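Local coordinates for phenazine biosynthesis protein PhzF family (PDB 1S7J) that is probably an isomerase of the PhzF family, related in fold to diaminopimelate epimerase, though its own substrate is not established, at residues F186-F191 against S205-L210. Numbering follows the deposited sequence.
Sequences FVSRTF and SAHANL
F186 and L210 make the most extensive packing of this contact: CE2 of the phenyl ring lies 3.8 Å from L210 CB, and the ring and the leucine chain cross obliquely. CG of F186 sits between its own backbone N and carbonyl carbon (chi1 74°), which carries the ring over to H207 and L210. There its CZ comes to 4.0 Å from H207 CD2, each ring meeting the other at an edge. L210 serves two partners besides, since its CD1 reaches S188 CB at 4.1 Å while its CG lies over one face of the imidazole, offset toward the rim. Further along the strand a further apolar touch follows, T190 CG2 against A206 CB at 3.8 Å; OG1 of the same threonine is hydrogen-bonded to Q227.

The polar side is looser. S188 OG and H207 NE2 stand 3.9 Å apart, and no direct hydrogen bond spans the two segments. A water bridges them instead, 2.9 Å from S188 OG and also 2.9 Å from H207 NE2, lying in the plane of the imidazole at its edge. The other ring nitrogen, ND1, is hydrogen-bonded to C203 O, so the imidazole is held at both nitrogens and its rotation is fixed.

Strand 186-192 runs between strands 175-180 and 222-227, and segment 205-210 packs on it, with W214 of helix 207-218 stacked on F186. The predicted active-site residue E46 is about 11 Å from T190, side chain to side chain. With ND1 facing a carbonyl oxygen, that nitrogen probably carries a proton, and apolar packing plus one shared water, rather than direct polar bonds, joins these two segments.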
loop_
_atom_site.group_PDB
_atom_site.type_symbol
_atom_site.label_atom_id
_atom_site.label_comp_id
_atom_site.label_asym_id
_atom_site.label_seq_id
_atom_site.Cartn_x
_atom_site.Cartn_y
_atom_site.Cartn_z
ATOM N N PHE A 186 9.761 2.700 -13.178
ATOM C CA PHE A 186 8.709 3.699 -13.062
ATOM C C PHE A 186 8.495 4.147 -11.620
ATOM O O PHE A 186 8.765 3.395 -10.676
ATOM C CB PHE A 186 7.395 3.197 -13.673
ATOM C CG PHE A 186 6.681 2.153 -12.850
ATOM C CD1 PHE A 186 6.840 0.796 -13.130
ATOM C CD2 PHE A 186 5.789 2.528 -11.842
ATOM C CE1 PHE A 186 6.112 -0.171 -12.427
ATOM C CE2 PHE A 186 5.062 1.572 -11.140
ATOM C CZ PHE A 186 5.224 0.218 -11.434
ATOM N N VAL A 187 8.026 5.378 -11.462
ATOM C CA VAL A 187 7.760 5.955 -10.148
ATOM C C VAL A 187 6.311 6.376 -10.031
ATOM O O VAL A 187 5.644 6.564 -11.033
ATOM C CB VAL A 187 8.651 7.178 -9.891
ATOM C CG1 VAL A 187 10.072 6.736 -9.613
ATOM C CG2 VAL A 187 8.615 8.111 -11.086
ATOM N N SER A 188 5.833 6.560 -8.816
ATOM C CA SER A 188 4.462 6.976 -8.607
ATOM C C SER A 188 4.294 7.681 -7.280
ATOM O O SER A 188 5.249 7.841 -6.522
ATOM C CB SER A 188 3.524 5.765 -8.664
ATOM O OG SER A 188 3.786 4.848 -7.609
ATOM N N ARG A 189 3.082 8.176 -7.050
ATOM C CA ARG A 189 2.663 8.847 -5.812
ATOM C C ARG A 189 1.155 8.688 -5.823
ATOM O O ARG A 189 0.534 8.794 -6.877
ATOM C CB ARG A 189 3.048 10.333 -5.803
ATOM C CG ARG A 189 4.515 10.594 -5.557
ATOM C CD ARG A 189 4.819 12.066 -5.546
ATOM N NE ARG A 189 4.154 12.765 -4.444
ATOM C CZ ARG A 189 4.338 14.055 -4.153
ATOM N NH1 ARG A 189 3.695 14.596 -3.136
ATOM N NH2 ARG A 189 5.152 14.797 -4.890
ATOM N N THR A 190 0.564 8.398 -4.678
ATOM C CA THR A 190 -0.871 8.207 -4.629
ATOM C C THR A 190 -1.568 9.106 -3.615
ATOM O O THR A 190 -1.166 9.181 -2.450
ATOM C CB THR A 190 -1.233 6.696 -4.383
ATOM O OG1 THR A 190 -0.823 6.293 -3.070
ATOM C CG2 THR A 190 -0.537 5.816 -5.420
ATOM N N PHE A 191 -2.589 9.836 -4.084
ATOM C CA PHE A 191 -3.342 10.755 -3.230
ATOM C C PHE A 191 -4.768 10.265 -3.027
ATOM O O PHE A 191 -5.425 9.857 -3.970
ATOM C CB PHE A 191 -3.376 12.160 -3.857
ATOM C CG PHE A 191 -2.064 12.590 -4.471
ATOM C CD1 PHE A 191 -0.928 12.758 -3.685
ATOM C CD2 PHE A 191 -1.967 12.801 -5.845
ATOM C CE1 PHE A 191 0.294 13.126 -4.264
ATOM C CE2 PHE A 191 -0.756 13.167 -6.428
ATOM C CZ PHE A 191 0.378 13.331 -5.633
ATOM N N SER A 205 -2.155 -1.572 -3.681
ATOM C CA SER A 205 -3.325 -1.834 -4.511
ATOM C C SER A 205 -3.328 -0.967 -5.758
ATOM O O SER A 205 -3.908 -1.331 -6.780
ATOM C CB SER A 205 -4.597 -1.599 -3.701
ATOM O OG SER A 205 -4.560 -0.347 -3.028
ATOM N N ALA A 206 -2.675 0.185 -5.663
ATOM C CA ALA A 206 -2.579 1.108 -6.770
ATOM C C ALA A 206 -1.728 0.514 -7.875
ATOM O O ALA A 206 -1.811 0.933 -9.026
ATOM C CB ALA A 206 -1.980 2.412 -6.303
ATOM N N HIS A 207 -0.875 -0.451 -7.521
ATOM C CA HIS A 207 -0.005 -1.079 -8.490
ATOM C C HIS A 207 -0.718 -2.074 -9.397
ATOM O O HIS A 207 -0.113 -2.672 -10.296
ATOM C CB HIS A 207 1.233 -1.650 -7.811
ATOM C CG HIS A 207 2.203 -0.597 -7.393
ATOM N ND1 HIS A 207 1.997 0.210 -6.292
ATOM C CD2 HIS A 207 3.337 -0.144 -7.977
ATOM C CE1 HIS A 207 2.955 1.116 -6.227
ATOM N NE2 HIS A 207 3.779 0.919 -7.238
ATOM N N ALA A 208 -2.014 -2.240 -9.150
ATOM C CA ALA A 208 -2.871 -3.091 -9.974
ATOM C C ALA A 208 -3.055 -2.334 -11.311
ATOM O O ALA A 208 -3.201 -2.938 -12.354
ATOM C CB ALA A 208 -4.221 -3.293 -9.304
ATOM N N ASN A 209 -3.041 -1.000 -11.228
ATOM C CA ASN A 209 -3.174 -0.134 -12.403
ATOM C C ASN A 209 -1.775 0.196 -12.933
ATOM O O ASN A 209 -1.545 0.208 -14.140
ATOM C CB ASN A 209 -3.876 1.188 -12.037
ATOM C CG ASN A 209 -5.320 0.990 -11.572
ATOM O OD1 ASN A 209 -6.004 0.062 -11.998
ATOM N ND2 ASN A 209 -5.789 1.910 -10.725
ATOM N N LEU A 210 -0.859 0.492 -12.006
ATOM C CA LEU A 210 0.535 0.838 -12.337
ATOM C C LEU A 210 1.312 -0.220 -13.089
ATOM O O LEU A 210 1.910 0.063 -14.128
ATOM C CB LEU A 210 1.323 1.182 -11.058
ATOM C CG LEU A 210 1.333 2.602 -10.504
ATOM C CD1 LEU A 210 1.699 3.556 -11.607
ATOM C CD2 LEU A 210 -0.001 2.961 -9.929
HETATM O O HOH W 1 5.818 2.860 -8.043
#